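Local coordinates for predicted metal-dependent hydrolase of the TIM-barrel fold (Lactobacillus casei, PDB 2QPX), which is of experimentally uncharacterised function but carries two zinc ions in a TIM barrel and is probably a metal-dependent hydrolase of the amidohydrolase family, at residues A[126-131]-A[149-154]; A[335-340]-A[357-362]; A[299-304]-A[339-344]. All coordinates share one frame; numbering follows the deposited sequence.

Contact 1: A[126-131]-A[149-154]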
loop_
_atom_site.group_PDB
_atom_site.type_symbol
_atom_site.label_atom_id
_atom_site.label_comp_id
_atom_site.label_asym_id
_atom_site.label_seq_id
_atom_site.Cartn_x
_atom_site.Cartn_y
_atom_site.Cartn_z
ATOM N N ALA A 126 7.835 28.729 17.137
ATOM C CA ALA A 126 8.851 27.670 17.076
ATOM C C ALA A 126 8.359 26.350 17.671
ATOM O O ALA A 126 7.720 26.300 18.734
ATOM C CB ALA A 126 10.109 28.117 17.864
ATOM N N ILE A 127 8.779 25.284 17.012
ATOM C CA ILE A 127 8.677 23.871 17.447
ATOM C C ILE A 127 10.076 23.398 17.833
ATOM O O ILE A 127 11.053 23.652 17.123
ATOM C CB ILE A 127 8.100 22.949 16.332
ATOM C CG1 ILE A 127 6.652 23.374 15.952
ATOM C CG2 ILE A 127 8.179 21.441 16.696
ATOM C CD1 ILE A 127 5.560 23.084 16.992
ATOM N N TYR A 128 10.168 22.738 18.991
ATOM C CA TYR A 128 11.440 22.319 19.599
ATOM C C TYR A 128 11.840 20.958 19.082
ATOM O O TYR A 128 11.209 19.948 19.399
ATOM C CB TYR A 128 11.228 22.228 21.098
ATOM C CG TYR A 128 12.428 21.908 21.975
ATOM C CD1 TYR A 128 12.945 20.632 22.106
ATOM C CD2 TYR A 128 13.024 22.904 22.726
ATOM C CE1 TYR A 128 14.028 20.382 22.941
ATOM C CE2 TYR A 128 14.072 22.653 23.590
ATOM C CZ TYR A 128 14.588 21.375 23.686
ATOM O OH TYR A 128 15.649 21.068 24.510
ATOM N N ARG A 129 12.897 20.920 18.293
ATOM C CA ARG A 129 13.381 19.629 17.785
ATOM C C ARG A 129 14.244 18.944 18.861
ATOM O O ARG A 129 15.310 19.463 19.300
ATOM C CB ARG A 129 14.178 19.798 16.487
ATOM C CG ARG A 129 14.521 18.438 15.873
ATOM C CD ARG A 129 15.289 18.524 14.634
ATOM N NE ARG A 129 14.455 18.926 13.520
ATOM C CZ ARG A 129 14.760 18.687 12.257
ATOM N NH1 ARG A 129 15.905 18.109 11.943
ATOM N NH2 ARG A 129 13.921 19.025 11.318
ATOM N N LEU A 130 13.797 17.777 19.287
ATOM C CA LEU A 130 14.480 17.074 20.370
ATOM C C LEU A 130 15.934 16.700 20.052
ATOM O O LEU A 130 16.819 16.941 20.838
ATOM C CB LEU A 130 13.677 15.828 20.739
ATOM C CG LEU A 130 12.318 16.126 21.430
ATOM C CD1 LEU A 130 11.462 14.826 21.424
ATOM C CD2 LEU A 130 12.480 16.661 22.870
ATOM N N GLU A 131 16.143 16.043 18.919
ATOM C CA GLU A 131 17.454 15.459 18.638
ATOM C C GLU A 131 18.549 16.516 18.480
ATOM O O GLU A 131 19.693 16.301 18.878
ATOM C CB GLU A 131 17.439 14.476 17.462
ATOM C CG GLU A 131 16.644 13.206 17.708
ATOM C CD GLU A 131 15.118 13.322 17.597
ATOM O OE1 GLU A 131 14.592 14.417 17.218
ATOM O OE2 GLU A 131 14.485 12.266 17.880
ATOM N N GLN A 149 20.632 15.580 32.658
ATOM C CA GLN A 149 20.079 16.631 33.518
ATOM C C GLN A 149 19.905 17.948 32.751
ATOM O O GLN A 149 18.849 18.585 32.821
ATOM C CB GLN A 149 20.941 16.835 34.776
ATOM C CG GLN A 149 20.429 17.951 35.656
ATOM C CD GLN A 149 21.277 18.118 36.897
ATOM O OE1 GLN A 149 22.155 18.977 36.948
ATOM N NE2 GLN A 149 21.048 17.270 37.882
ATOM N N ALA A 150 20.937 18.327 32.004
ATOM C CA ALA A 150 20.915 19.594 31.282
ATOM C C ALA A 150 19.852 19.571 30.164
ATOM O O ALA A 150 19.081 20.522 29.992
ATOM C CB ALA A 150 22.281 19.913 30.707
ATOM N N PHE A 151 19.840 18.478 29.418
ATOM C CA PHE A 151 18.933 18.350 28.279
ATOM C C PHE A 151 17.495 18.263 28.769
ATOM O O PHE A 151 16.623 18.965 28.248
ATOM C CB PHE A 151 19.324 17.143 27.421
ATOM C CG PHE A 151 18.288 16.756 26.392
ATOM C CD1 PHE A 151 18.022 17.586 25.315
ATOM C CD2 PHE A 151 17.510 15.631 26.551
ATOM C CE1 PHE A 151 17.023 17.231 24.383
ATOM C CE2 PHE A 151 16.520 15.282 25.616
ATOM C CZ PHE A 151 16.304 16.075 24.531
ATOM N N SER A 152 17.233 17.394 29.750
ATOM C CA SER A 152 15.877 17.261 30.249
ATOM C C SER A 152 15.375 18.579 30.848
ATOM O O SER A 152 14.197 18.924 30.728
ATOM C CB SER A 152 15.764 16.069 31.257
ATOM O OG SER A 152 16.524 16.291 32.408
ATOM N N ASN A 153 16.228 19.307 31.560
ATOM C CA ASN A 153 15.804 20.632 32.061
ATOM C C ASN A 153 15.395 21.569 30.901
ATOM O O ASN A 153 14.401 22.276 30.999
ATOM C CB ASN A 153 16.898 21.301 32.887
ATOM C CG ASN A 153 17.024 20.713 34.287
ATOM O OD1 ASN A 153 16.129 20.017 34.775
ATOM N ND2 ASN A 153 18.145 21.029 34.951
ATOM N N ASP A 154 16.157 21.548 29.802
ATOM C CA ASP A 154 15.831 22.357 28.627
ATOM C C ASP A 154 14.470 21.993 28.014
ATOM O O ASP A 154 13.680 22.861 27.674
ATOM C CB ASP A 154 16.962 22.300 27.615
ATOM C CG ASP A 154 16.982 23.499 26.698
ATOM O OD1 ASP A 154 17.283 24.599 27.194
ATOM O OD2 ASP A 154 16.691 23.369 25.484
#
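Y128 and D154 meet through a single hydrogen bond, the phenol OH giving its proton to OD2 of the carboxylate at 2.7 Å. The acceptor uses its anti lone pair, the one turned away from OD1, and lies at the edge of the phenol ring, in its plane. Ring and carboxylate planes stand 43° apart, so the two flat groups are twisted against each other instead of lying coplanar. OD2 also comes alongside the ring rim, 3.3 Å from CE2 of Y128. With CG anti to the backbone N (chi1 -176°), the Y128 ring extends from the loop toward helix 144-156; D154 reaches back with its own CG anti to N, chi1 -156°. The TIM-barrel topology places the contact: barrel strand 124-127 ends just before Y128, R129 takes the N-cap position of helix 130-138, and helix 144-156 packs back against the turn between them. H133 stacks on the Y128 ring and F163 meets it edge-to-face, which limits how the phenol can turn. F151, one helical turn before D154, carries the apolar half. Its CE1 lies 3.6 Å from the backbone O of L130 and 4.1 Å from the Y128 OH, both approached obliquely. The tip of the same ring, CZ, touches CD2 of L130 at 4.2 Å, a looser apolar contact. M210 of helix 204-221 packs on both F151 and L130. The Y128 side chain lies about 11 Å from that of the zinc ligand H18, which puts this junction outside the first metal shell.

Contact 2: A[335-340]-A[357-362]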
loop_
_atom_site.group_PDB
_atom_site.type_symbol
_atom_site.label_atom_id
_atom_site.label_comp_id
_atom_site.label_asym_id
_atom_site.label_seq_id
_atom_site.Cartn_x
_atom_site.Cartn_y
_atom_site.Cartn_z
ATOM N N GLN A 335 -7.348 21.848 -3.148
ATOM C CA GLN A 335 -7.983 21.107 -4.253
ATOM C C GLN A 335 -8.464 19.727 -3.800
ATOM O O GLN A 335 -9.580 19.274 -4.165
ATOM C CB GLN A 335 -7.030 20.987 -5.435
ATOM C CG GLN A 335 -7.593 20.198 -6.586
ATOM C CD GLN A 335 -6.636 20.116 -7.754
ATOM O OE1 GLN A 335 -6.876 20.694 -8.848
ATOM N NE2 GLN A 335 -5.554 19.410 -7.548
ATOM N N ALA A 336 -7.644 19.043 -2.999
ATOM C CA ALA A 336 -8.027 17.721 -2.484
ATOM C C ALA A 336 -9.283 17.810 -1.640
ATOM O O ALA A 336 -10.137 16.907 -1.686
ATOM C CB ALA A 336 -6.871 17.095 -1.696
ATOM N N LEU A 337 -9.375 18.838 -0.808
ATOM C CA LEU A 337 -10.529 18.992 0.054
ATOM C C LEU A 337 -11.804 19.188 -0.768
ATOM O O LEU A 337 -12.834 18.569 -0.475
ATOM C CB LEU A 337 -10.354 20.156 0.986
ATOM C CG LEU A 337 -9.241 20.085 2.029
ATOM C CD1 LEU A 337 -9.136 21.450 2.750
ATOM C CD2 LEU A 337 -9.477 18.957 3.014
ATOM N N VAL A 338 -11.741 20.054 -1.782
ATOM C CA VAL A 338 -12.938 20.245 -2.637
ATOM C C VAL A 338 -13.362 18.960 -3.320
ATOM O O VAL A 338 -14.545 18.627 -3.330
ATOM C CB VAL A 338 -12.682 21.333 -3.703
ATOM C CG1 VAL A 338 -13.856 21.471 -4.706
ATOM C CG2 VAL A 338 -12.392 22.674 -3.039
ATOM N N ALA A 339 -12.403 18.222 -3.885
ATOM C CA ALA A 339 -12.688 17.008 -4.625
ATOM C C ALA A 339 -13.264 15.952 -3.692
ATOM O O ALA A 339 -14.145 15.216 -4.067
ATOM C CB ALA A 339 -11.431 16.477 -5.320
ATOM N N HIS A 340 -12.784 15.908 -2.456
ATOM C CA HIS A 340 -13.243 14.907 -1.507
ATOM C C HIS A 340 -14.642 15.221 -0.994
ATOM O O HIS A 340 -15.531 14.353 -0.951
ATOM C CB HIS A 340 -12.295 14.834 -0.309
ATOM C CG HIS A 340 -12.674 13.772 0.684
ATOM N ND1 HIS A 340 -12.396 12.432 0.485
ATOM C CD2 HIS A 340 -13.367 13.847 1.847
ATOM C CE1 HIS A 340 -12.855 11.744 1.517
ATOM N NE2 HIS A 340 -13.444 12.573 2.362
ATOM N N ASN A 357 -12.991 23.219 8.098
ATOM C CA ASN A 357 -12.449 24.139 9.057
ATOM C C ASN A 357 -11.509 23.427 10.082
ATOM O O ASN A 357 -10.451 23.944 10.419
ATOM C CB ASN A 357 -13.555 24.897 9.794
ATOM C CG ASN A 357 -14.081 26.086 9.027
ATOM O OD1 ASN A 357 -13.327 26.801 8.380
ATOM N ND2 ASN A 357 -15.396 26.340 9.163
ATOM N N ALA A 358 -11.944 22.270 10.578
ATOM C CA ALA A 358 -11.173 21.466 11.526
ATOM C C ALA A 358 -9.794 21.181 10.941
ATOM O O ALA A 358 -8.753 21.425 11.559
ATOM C CB ALA A 358 -11.950 20.165 11.829
ATOM N N ILE A 359 -9.805 20.661 9.721
ATOM C CA ILE A 359 -8.580 20.190 9.084
ATOM C C ILE A 359 -7.598 21.343 8.782
ATOM O O ILE A 359 -6.391 21.232 9.026
ATOM C CB ILE A 359 -8.911 19.428 7.810
ATOM C CG1 ILE A 359 -9.764 18.173 8.115
ATOM C CG2 ILE A 359 -7.653 19.037 7.033
ATOM C CD1 ILE A 359 -10.426 17.496 6.878
ATOM N N CYS A 360 -8.135 22.457 8.250
ATOM C CA CYS A 360 -7.307 23.538 7.782
ATOM C C CYS A 360 -6.668 24.382 8.907
ATOM O O CYS A 360 -5.541 24.871 8.757
ATOM C CB CYS A 360 -8.113 24.397 6.788
ATOM S SG CYS A 360 -8.357 23.596 5.225
ATOM N N TRP A 361 -7.396 24.585 10.000
ATOM C CA TRP A 361 -6.921 25.456 11.047
ATOM C C TRP A 361 -7.414 25.145 12.463
ATOM O O TRP A 361 -6.709 25.398 13.433
ATOM C CB TRP A 361 -7.251 26.946 10.729
ATOM C CG TRP A 361 -8.721 27.210 10.611
ATOM C CD1 TRP A 361 -9.497 27.047 9.514
ATOM C CD2 TRP A 361 -9.594 27.635 11.671
ATOM N NE1 TRP A 361 -10.819 27.337 9.816
ATOM C CE2 TRP A 361 -10.896 27.704 11.134
ATOM C CE3 TRP A 361 -9.396 27.954 13.022
ATOM C CZ2 TRP A 361 -12.002 28.057 11.907
ATOM C CZ3 TRP A 361 -10.510 28.298 13.797
ATOM C CH2 TRP A 361 -11.781 28.347 13.233
ATOM N N GLN A 362 -8.656 24.686 12.592
ATOM C CA GLN A 362 -9.269 24.686 13.896
ATOM C C GLN A 362 -8.736 23.594 14.834
ATOM O O GLN A 362 -8.520 23.848 16.022
ATOM C CB GLN A 362 -10.788 24.620 13.768
ATOM C CG GLN A 362 -11.534 24.779 15.064
ATOM C CD GLN A 362 -13.010 24.449 14.912
ATOM O OE1 GLN A 362 -13.385 23.430 14.310
ATOM N NE2 GLN A 362 -13.846 25.279 15.484
#
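L337 and C360 approach each other with matching first torsions: each side chain has its gamma atom anti to the carbonyl carbon and beside the backbone N, chi1 -65° for L337 and -73° for C360. A chi2 of 173° carries CD1 of L337 straight on toward C360, while CD2 branches toward I359. L337 CD1 meets C360 SG at 3.4 Å, methyl against sulfur, a close approach. L337 CD2 reaches I359 CD1 at 4.2 Å, methyl to methyl. Thus one branched tip is set against two consecutive residues of helix 349-367, and the backbones stay well apart, with the CA atoms of L337 and I359 9.3 Å from each other. Helices 323-342 and 349-367, the last two of the chain, pack here within the amidohydrolase TIM-barrel domain. F301 of helix 297-304 touches both L337 and I359, and V12 lies against C360. The backbone of C360 also bonds to that of L15 in strand 14-19, so helix 349-367 links this layer to the N-terminal strand. Around the contact the helix widens into a pi-type turn: N357 O accepts from W361 N at 3.1 Å and from Q362 N at 2.9 Å, the two donors coming from opposite faces of its plane. W361 NE1 also bonds to N357 OD1 at 2.9 Å, from above the amide carbonyl plane. Between 335-340 and 357-362 no hydrogen bond forms; their side-chain contacts are apolar, so the fit of L337 rests on shape and burial, without the directional hold of a polar bond.

Contact 3: A[299-304]-A[339-344]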
loop_
_atom_site.group_PDB
_atom_site.type_symbol
_atom_site.label_atom_id
_atom_site.label_comp_id
_atom_site.label_asym_id
_atom_site.label_seq_id
_atom_site.Cartn_x
_atom_site.Cartn_y
_atom_site.Cartn_z
ATOM N N ARG A 299 -5.719 11.707 -4.259
ATOM C CA ARG A 299 -5.896 10.279 -3.952
ATOM C C ARG A 299 -5.303 9.911 -2.609
ATOM O O ARG A 299 -5.904 9.137 -1.855
ATOM C CB ARG A 299 -5.388 9.370 -5.058
ATOM C CG ARG A 299 -3.947 9.090 -5.136
ATOM C CD ARG A 299 -3.626 8.072 -6.295
ATOM N NE ARG A 299 -3.993 8.703 -7.554
ATOM C CZ ARG A 299 -3.202 9.462 -8.287
ATOM N NH1 ARG A 299 -1.913 9.644 -7.979
ATOM N NH2 ARG A 299 -3.709 10.014 -9.387
ATOM N N VAL A 300 -4.160 10.506 -2.262
ATOM C CA VAL A 300 -3.570 10.311 -0.929
ATOM C C VAL A 300 -4.451 10.852 0.180
ATOM O O VAL A 300 -4.671 10.167 1.188
ATOM C CB VAL A 300 -2.108 10.835 -0.844
ATOM C CG1 VAL A 300 -1.594 10.804 0.596
ATOM C CG2 VAL A 300 -1.217 9.964 -1.767
ATOM N N PHE A 301 -5.046 12.036 -0.004
ATOM C CA PHE A 301 -5.985 12.532 0.969
ATOM C C PHE A 301 -7.143 11.555 1.143
ATOM O O PHE A 301 -7.539 11.199 2.270
ATOM C CB PHE A 301 -6.501 13.924 0.585
ATOM C CG PHE A 301 -7.447 14.480 1.588
ATOM C CD1 PHE A 301 -6.966 15.178 2.691
ATOM C CD2 PHE A 301 -8.797 14.246 1.490
ATOM C CE1 PHE A 301 -7.845 15.623 3.668
ATOM C CE2 PHE A 301 -9.665 14.675 2.472
ATOM C CZ PHE A 301 -9.206 15.363 3.540
ATOM N N ASN A 302 -7.724 11.123 0.021
ATOM C CA ASN A 302 -8.857 10.239 0.099
ATOM C C ASN A 302 -8.510 8.949 0.835
ATOM O O ASN A 302 -9.276 8.465 1.663
ATOM C CB ASN A 302 -9.355 9.880 -1.296
ATOM C CG ASN A 302 -9.953 11.046 -2.054
ATOM O OD1 ASN A 302 -10.342 12.060 -1.465
ATOM N ND2 ASN A 302 -10.047 10.893 -3.395
ATOM N N GLU A 303 -7.375 8.373 0.499
ATOM C CA GLU A 303 -6.936 7.125 1.127
ATOM C C GLU A 303 -6.708 7.324 2.637
ATOM O O GLU A 303 -7.108 6.489 3.449
ATOM C CB GLU A 303 -5.655 6.593 0.473
ATOM C CG GLU A 303 -5.820 6.052 -0.939
ATOM C CD GLU A 303 -4.492 5.851 -1.669
ATOM O OE1 GLU A 303 -3.445 5.671 -1.000
ATOM O OE2 GLU A 303 -4.492 5.894 -2.937
ATOM N N ALA A 304 -6.116 8.467 2.969
ATOM C CA ALA A 304 -5.782 8.844 4.345
ATOM C C ALA A 304 -6.992 8.917 5.272
ATOM O O ALA A 304 -6.871 8.639 6.459
ATOM C CB ALA A 304 -5.014 10.196 4.353
ATOM N N ALA A 339 -12.403 18.222 -3.885
ATOM C CA ALA A 339 -12.688 17.008 -4.625
ATOM C C ALA A 339 -13.264 15.952 -3.692
ATOM O O ALA A 339 -14.145 15.216 -4.067
ATOM C CB ALA A 339 -11.431 16.477 -5.320
ATOM N N HIS A 340 -12.784 15.908 -2.456
ATOM C CA HIS A 340 -13.243 14.907 -1.507
ATOM C C HIS A 340 -14.642 15.221 -0.994
ATOM O O HIS A 340 -15.531 14.353 -0.951
ATOM C CB HIS A 340 -12.295 14.834 -0.309
ATOM C CG HIS A 340 -12.674 13.772 0.684
ATOM N ND1 HIS A 340 -12.396 12.432 0.485
ATOM C CD2 HIS A 340 -13.367 13.847 1.847
ATOM C CE1 HIS A 340 -12.855 11.744 1.517
ATOM N NE2 HIS A 340 -13.444 12.573 2.362
ATOM N N PHE A 341 -14.818 16.434 -0.528
ATOM C CA PHE A 341 -16.046 16.784 0.147
ATOM C C PHE A 341 -17.213 17.102 -0.782
ATOM O O PHE A 341 -18.372 16.923 -0.363
ATOM C CB PHE A 341 -15.843 17.923 1.126
ATOM C CG PHE A 341 -15.077 17.512 2.353
ATOM C CD1 PHE A 341 -15.651 16.691 3.302
ATOM C CD2 PHE A 341 -13.759 17.893 2.518
ATOM C CE1 PHE A 341 -14.915 16.279 4.417
ATOM C CE2 PHE A 341 -13.034 17.503 3.615
ATOM C CZ PHE A 341 -13.605 16.699 4.567
ATOM N N ASN A 342 -16.959 17.516 -2.009
ATOM C CA ASN A 342 -18.099 17.870 -2.890
ATOM C C ASN A 342 -19.069 16.712 -3.012
ATOM O O ASN A 342 -20.255 16.927 -2.902
ATOM C CB ASN A 342 -17.642 18.283 -4.284
ATOM C CG ASN A 342 -17.320 19.764 -4.393
ATOM O OD1 ASN A 342 -17.463 20.516 -3.438
ATOM N ND2 ASN A 342 -16.883 20.194 -5.590
ATOM N N GLN A 343 -18.579 15.488 -3.211
ATOM C CA GLN A 343 -19.492 14.365 -3.460
ATOM C C GLN A 343 -19.595 13.395 -2.280
ATOM O O GLN A 343 -20.148 12.303 -2.414
ATOM C CB GLN A 343 -19.046 13.592 -4.707
ATOM N N LEU A 344 -19.049 13.772 -1.142
ATOM C CA LEU A 344 -19.053 12.878 0.017
ATOM C C LEU A 344 -20.505 12.634 0.439
ATOM O O LEU A 344 -21.239 13.618 0.620
ATOM C CB LEU A 344 -18.308 13.496 1.168
ATOM C CG LEU A 344 -17.867 12.554 2.281
ATOM C CD1 LEU A 344 -16.807 11.547 1.800
ATOM C CD2 LEU A 344 -17.409 13.404 3.428
#
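H340 meets F301 and N302 of helix 297-304 along almost its whole side chain. Its CB starts the contact, 3.6 Å from OD1 of N302 and 3.8 Å from CE2 of F301. CG of H340, anti to the backbone N (chi1 -177°), lies under CE2 of F301 at 3.6 Å. From there the imidazole divides its partners. One face takes the edge of F301 in a T-shaped pair, ring centres 5.2 Å apart and planes at 77°, with F301 CE2 set toward the rim of the imidazole, 3.8 Å from H340 CD2. H340 CD2 also lies over the face of its neighbour F341. ND1 of H340 gives its proton to OD1 of N302 at 2.9 Å, with a bent N-H...O angle of 148°; the donor stands above the amide carbonyl plane, off the lone-pair directions. NE2, at the far end, is hydrogen-bonded to the OH of Y310. CZ of F301 makes a wider contact with CE2 of F341, 4.4 Å away, and the F341 ring goes on to pack against helix 349-367. Helices 297-304 and 323-342 are thereby joined on the outer side of the TIM-barrel domain, beside the subunit interface: R299 of another subunit packs on N302. An alanine in place of H340 is likely to leave N302 OD1 and the Y310 hydroxyl without their imidazole mate and to open a gap beside the edge of F301. With both nitrogens engaged and the ring held between F301 and F341, the buried imidazole has its rotation fixed, and ND1 carries a proton in its donor role.

How the contacts relate
From the N terminus, contact 1 comes first: its 17 intervening residues, mostly helical, close a short loop where helix 144-156 returns to the end of strand 124-127. Contact 3 opens much later, joining helix 297-304 to helix 323-342 over 34 residues that include strand 313-314. Contact 2 begins on helix 323-342, where contact 3 ends, sharing A339 and H340 with it, and spans 16 residues to helix 349-367; the two therefore overlap along the chain. In space they adjoin, centres 9 Å apart, and F301 of 297-304 also reaches I359 of 349-367, so three helices share one apolar core. Contact 1 lies across the chain's centre, 33 and 37 Å away between centres.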